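Local coordinates for hydrogenase maturation factor (Thermoanaerobacter tengcongensis, PDB 3VTI) that accepts a carbamoyl group on sulfur from its partner HypF and dehydrates it to a nitrile with ATP during maturation of [NiFe]-hydrogenases, at the interface of chains A and B and the interface of chains C and A. Coordinates in Å, arbitrary orientation; residue numbers count along the deposited sequence, not the author numbering. Chains: chain A/B, Hydrogenase maturation factor; chain C, Hydrogenase maturation factor.

Contact 1: the interface of chains A and B. Residues chain A 73, 75, 106-109; chain B 4, 8, 12.
B:Phe8 holds its CG anti to the backbone N (chi1 -179°), and A:Phe75 its CG anti to the carbonyl carbon, beside the N (chi1 -60°); these torsions bring the two rings together at their edges. CE1 of A:Phe75 lies 3.6 Å from CD2 of B:Phe8, each ring offering its edge in plane to the other, with the planes nearly perpendicular. This is an edge contact without face-to-face stacking. The far end of the B:Phe8 ring runs on to the sheet backbone: its CZ comes to 3.8 Å from CA of A:Gly107, where the lack of a side chain probably lets an aromatic tip lie close to the strand. Beside it, CE2 of B:Phe8 is 3.8 Å from the carbonyl O of A:Ala73, a contact and not a bond.

B:Phe12 meets A:Phe75 tip to tip, CE2 to CZ at 3.9 Å, the two ring planes nearly parallel and slightly offset. Within chain B the same ring sets its CD2 edge over one face of B:Phe8, 3.9 Å above the plane and toward the rim, and so backs the inserted side chain. On the other flank, the methyl CG2 of A:Thr109 faces CG2 of B:Ile4 at 4.2 Å, a looser touch. This part of the two-fold HypE–HypE interface, possibly that of the natural dimer, is held by apolar packing, with B:Phe8 burying more surface than any other residue in it.

B:Ile4 and B:Phe8 lie one turn apart on helix 4-11, followed by B:Phe12 just past its end; they dock on neighbouring strands 66-78 and 103-112 of the AIR synthase-like N-terminal region, and two-fold symmetry repeats the patch with the chains exchanged.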
# COMPACT_ATOMS: atom_id res chain seq x y z
N ALA A 73 -4.40 14.09 2.19
CA ALA A 73 -4.48 12.97 1.26
C ALA A 73 -3.09 12.48 0.87
O ALA A 73 -2.31 13.21 0.26
CB ALA A 73 -5.29 13.34 0.03
N PHE A 75 -0.98 9.49 -1.17
CA PHE A 75 -1.09 8.52 -2.24
C PHE A 75 0.22 7.75 -2.37
O PHE A 75 1.29 8.34 -2.47
CB PHE A 75 -1.35 9.22 -3.57
CG PHE A 75 -2.61 10.03 -3.60
CD1 PHE A 75 -2.59 11.38 -3.24
CD2 PHE A 75 -3.80 9.46 -4.03
CE1 PHE A 75 -3.74 12.15 -3.29
CE2 PHE A 75 -4.96 10.22 -4.08
CZ PHE A 75 -4.93 11.57 -3.70
N ALA A 106 -3.55 19.50 2.70
CA ALA A 106 -2.18 19.01 2.64
C ALA A 106 -2.17 17.61 2.05
O ALA A 106 -3.21 16.95 1.96
CB ALA A 106 -1.55 19.00 4.03
N GLY A 107 -1.00 17.16 1.64
CA GLY A 107 -0.88 15.81 1.13
C GLY A 107 0.52 15.35 0.81
O GLY A 107 1.51 15.99 1.21
N ASP A 108 0.59 14.24 0.10
CA ASP A 108 1.83 13.65 -0.33
C ASP A 108 1.54 12.67 -1.44
O ASP A 108 0.47 12.08 -1.49
CB ASP A 108 2.52 12.93 0.84
CG ASP A 108 3.94 12.51 0.51
OD1 ASP A 108 4.72 13.34 -0.02
OD2 ASP A 108 4.28 11.33 0.79
N THR A 109 2.50 12.53 -2.36
CA THR A 109 2.47 11.49 -3.37
C THR A 109 3.83 10.81 -3.45
O THR A 109 4.86 11.46 -3.57
CB THR A 109 2.08 12.04 -4.76
OG1 THR A 109 2.85 13.21 -5.05
CG2 THR A 109 0.61 12.41 -4.80
N ILE B 4 2.43 13.08 -11.31
CA ILE B 4 1.36 12.66 -10.42
C ILE B 4 0.97 13.78 -9.44
O ILE B 4 -0.22 14.07 -9.27
CB ILE B 4 1.76 11.38 -9.63
CG1 ILE B 4 2.28 10.27 -10.57
CG2 ILE B 4 0.62 10.88 -8.75
CD1 ILE B 4 1.35 9.87 -11.73
N PHE B 8 -2.63 16.00 -8.62
CA PHE B 8 -2.93 16.42 -7.24
C PHE B 8 -3.22 17.92 -7.16
O PHE B 8 -4.19 18.33 -6.52
CB PHE B 8 -1.75 16.04 -6.33
CG PHE B 8 -1.96 16.39 -4.87
CD1 PHE B 8 -1.68 17.67 -4.40
CD2 PHE B 8 -2.40 15.42 -3.96
CE1 PHE B 8 -1.86 18.00 -3.05
CE2 PHE B 8 -2.59 15.74 -2.61
CZ PHE B 8 -2.32 17.02 -2.15
N PHE B 12 -7.36 19.18 -6.58
CA PHE B 12 -7.50 19.76 -5.23
C PHE B 12 -6.98 21.20 -5.20
O PHE B 12 -6.21 21.57 -4.32
CB PHE B 12 -6.81 18.90 -4.16
CG PHE B 12 -7.17 17.44 -4.21
CD1 PHE B 12 -8.50 17.03 -4.35
CD2 PHE B 12 -6.18 16.47 -4.10
CE1 PHE B 12 -8.82 15.68 -4.40
CE2 PHE B 12 -6.50 15.12 -4.15
CZ PHE B 12 -7.82 14.73 -4.29

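Contact 2: the interface of chains C and A. Residues chain C 543, 546, 550, 553, 577, 581, 584; chain A 238-241.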
# COMPACT_ATOMS: atom_id res chain seq x y z
N GLY C 543 -20.82 -22.41 3.90
CA GLY C 543 -21.76 -21.67 4.73
C GLY C 543 -21.73 -22.06 6.19
O GLY C 543 -22.54 -21.56 6.98
N LEU C 546 -25.02 -22.52 8.52
CA LEU C 546 -26.21 -22.68 7.68
C LEU C 546 -26.32 -24.10 7.09
O LEU C 546 -27.43 -24.63 6.97
CB LEU C 546 -26.25 -21.63 6.57
CG LEU C 546 -27.58 -21.48 5.81
CD1 LEU C 546 -28.55 -20.54 6.53
CD2 LEU C 546 -27.35 -21.00 4.38
N LYS C 550 -29.50 -26.49 6.75
CA LYS C 550 -29.78 -26.92 5.39
C LYS C 550 -28.73 -27.95 4.97
O LYS C 550 -27.69 -27.60 4.40
CB LYS C 550 -29.81 -25.72 4.44
CG LYS C 550 -30.87 -24.69 4.79
CD LYS C 550 -30.93 -23.59 3.75
CE LYS C 550 -32.13 -22.66 3.99
NZ LYS C 550 -32.34 -21.71 2.84
N ARG C 553 -26.65 -28.65 1.68
CA ARG C 553 -25.40 -27.91 1.49
C ARG C 553 -24.20 -28.74 1.94
O ARG C 553 -23.14 -28.70 1.29
CB ARG C 553 -25.43 -26.60 2.27
CG ARG C 553 -26.45 -25.58 1.78
CD ARG C 553 -26.41 -24.34 2.65
NE ARG C 553 -25.16 -23.60 2.49
CZ ARG C 553 -25.00 -22.55 1.69
NH1 ARG C 553 -26.03 -22.10 0.98
NH2 ARG C 553 -23.83 -21.95 1.60
N GLU C 577 -28.24 -20.74 -6.62
CA GLU C 577 -27.69 -21.15 -5.34
C GLU C 577 -26.51 -22.10 -5.54
O GLU C 577 -25.46 -21.92 -4.92
CB GLU C 577 -28.75 -21.79 -4.45
CG GLU C 577 -28.28 -21.99 -3.00
CD GLU C 577 -29.29 -22.69 -2.11
OE1 GLU C 577 -30.40 -23.01 -2.59
OE2 GLU C 577 -28.98 -22.92 -0.93
N ILE C 581 -22.84 -21.58 -4.25
CA ILE C 581 -22.31 -22.57 -3.31
C ILE C 581 -20.98 -23.11 -3.82
O ILE C 581 -20.01 -23.17 -3.08
CB ILE C 581 -23.32 -23.71 -2.99
CG1 ILE C 581 -24.43 -23.18 -2.08
CG2 ILE C 581 -22.64 -24.87 -2.29
CD1 ILE C 581 -25.52 -24.20 -1.78
N GLN C 584 -18.23 -20.29 -3.74
CA GLN C 584 -17.73 -19.95 -2.41
C GLN C 584 -16.74 -20.98 -1.88
O GLN C 584 -15.82 -20.65 -1.13
CB GLN C 584 -18.86 -19.68 -1.40
CG GLN C 584 -19.53 -20.92 -0.83
CD GLN C 584 -20.48 -20.61 0.31
OE1 GLN C 584 -20.10 -20.02 1.33
NE2 GLN C 584 -21.73 -21.04 0.15
N GLU A 238 -27.68 -15.30 2.46
CA GLU A 238 -28.41 -16.54 2.76
C GLU A 238 -27.93 -17.68 1.86
O GLU A 238 -28.06 -18.86 2.20
CB GLU A 238 -29.92 -16.33 2.59
CG GLU A 238 -30.77 -17.16 3.53
CD GLU A 238 -30.94 -18.60 3.07
OE1 GLU A 238 -30.97 -19.50 3.94
OE2 GLU A 238 -31.03 -18.84 1.85
N PHE A 239 -27.37 -17.32 0.71
CA PHE A 239 -26.84 -18.31 -0.22
C PHE A 239 -25.49 -18.83 0.20
O PHE A 239 -25.12 -19.94 -0.14
CB PHE A 239 -26.75 -17.73 -1.62
CG PHE A 239 -28.05 -17.77 -2.38
CD1 PHE A 239 -29.08 -18.60 -1.97
CD2 PHE A 239 -28.22 -16.98 -3.51
CE1 PHE A 239 -30.28 -18.65 -2.67
CE2 PHE A 239 -29.41 -17.01 -4.22
CZ PHE A 239 -30.44 -17.85 -3.80
N MET A 240 -24.74 -18.01 0.94
CA MET A 240 -23.39 -18.35 1.36
C MET A 240 -23.32 -18.61 2.86
O MET A 240 -22.24 -18.88 3.38
CB MET A 240 -22.43 -17.22 1.01
CG MET A 240 -22.28 -16.95 -0.47
SD MET A 240 -21.27 -15.50 -0.76
CE MET A 240 -19.64 -16.20 -0.50
N GLY A 241 -24.46 -18.50 3.54
CA GLY A 241 -24.52 -18.67 4.99
C GLY A 241 -23.80 -17.60 5.80
O GLY A 241 -23.26 -17.90 6.87
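A:Gly241, packed against C:Leu546, takes left-handed backbone angles (phi 66°, psi 33°) just beyond helix 231-240, and the carbonyl of A:Phe239, in the last turn, faces C:Arg553. This is where HypE docks on HypF for its S-carbamoylation, the helix end against HypF helices 545-549, 551-558 and 575-586. C:Arg553 receives the carbonyl end-on: NH1 at 2.6 Å and NH2 at 3.0 Å both donate to A:Phe239 O. The oxygen lies in the guanidinium plane, but both donors approach from the same face of the carbonyl, above its plane and not on a lone pair. A bend at chi3 (68°) swings the guanidinium to this point. C:Leu546 CD2 lies against one face near the rim and C:Ile581 CD1 likewise against the other, which would limit its rotation; the negative end of the helix would probably favour its charge.

C:Glu577 serves both sides. Its carboxylate OE2 makes a loose salt bridge with C:Arg553 NH1 at 3.6 Å, and its extended chain crosses one face of the A:Phe239 ring near the rim, CG to CD1 at 3.6 Å, the carboxylate nearly parallel to the ring. An alanine in place of C:Arg553 would probably leave the A:Phe239 carbonyl without its two donors and C:Glu577 without its charged mate.

At one margin, the extended C:Lys550 meets A:Glu238 roughly perpendicular and forms a salt bridge, NZ to OE1 at 2.8 Å, on the syn side and somewhat out of the carboxylate plane. C:Leu546 lies between this pair and A:Gly241, its CD2 3.7 Å from the glycine CA. At the opposite margin C:Gln584 and A:Met240 run antiparallel alongside each other, the glutamine CB 3.7 Å from the methionine methyl CE.

Contacts 1 and 2 lie about 43 Å apart, centre to centre, and share no residue; chain A takes part in both. Contact 1 joins two HypE copies through strands 66-78 and 103-112 and the partner's helix 4-11, whereas contact 2 uses the end of helix 231-240, in the C-terminal AIR synthase-like region. The HypE pairing surface therefore need not compete with HypF for contact 2, which fits the deposited assembly of two copies of each protein. The centre of contact 2 is about 60 Å from C:Arg26, the predicted acylphosphatase active-site residue, consistent with a docking role.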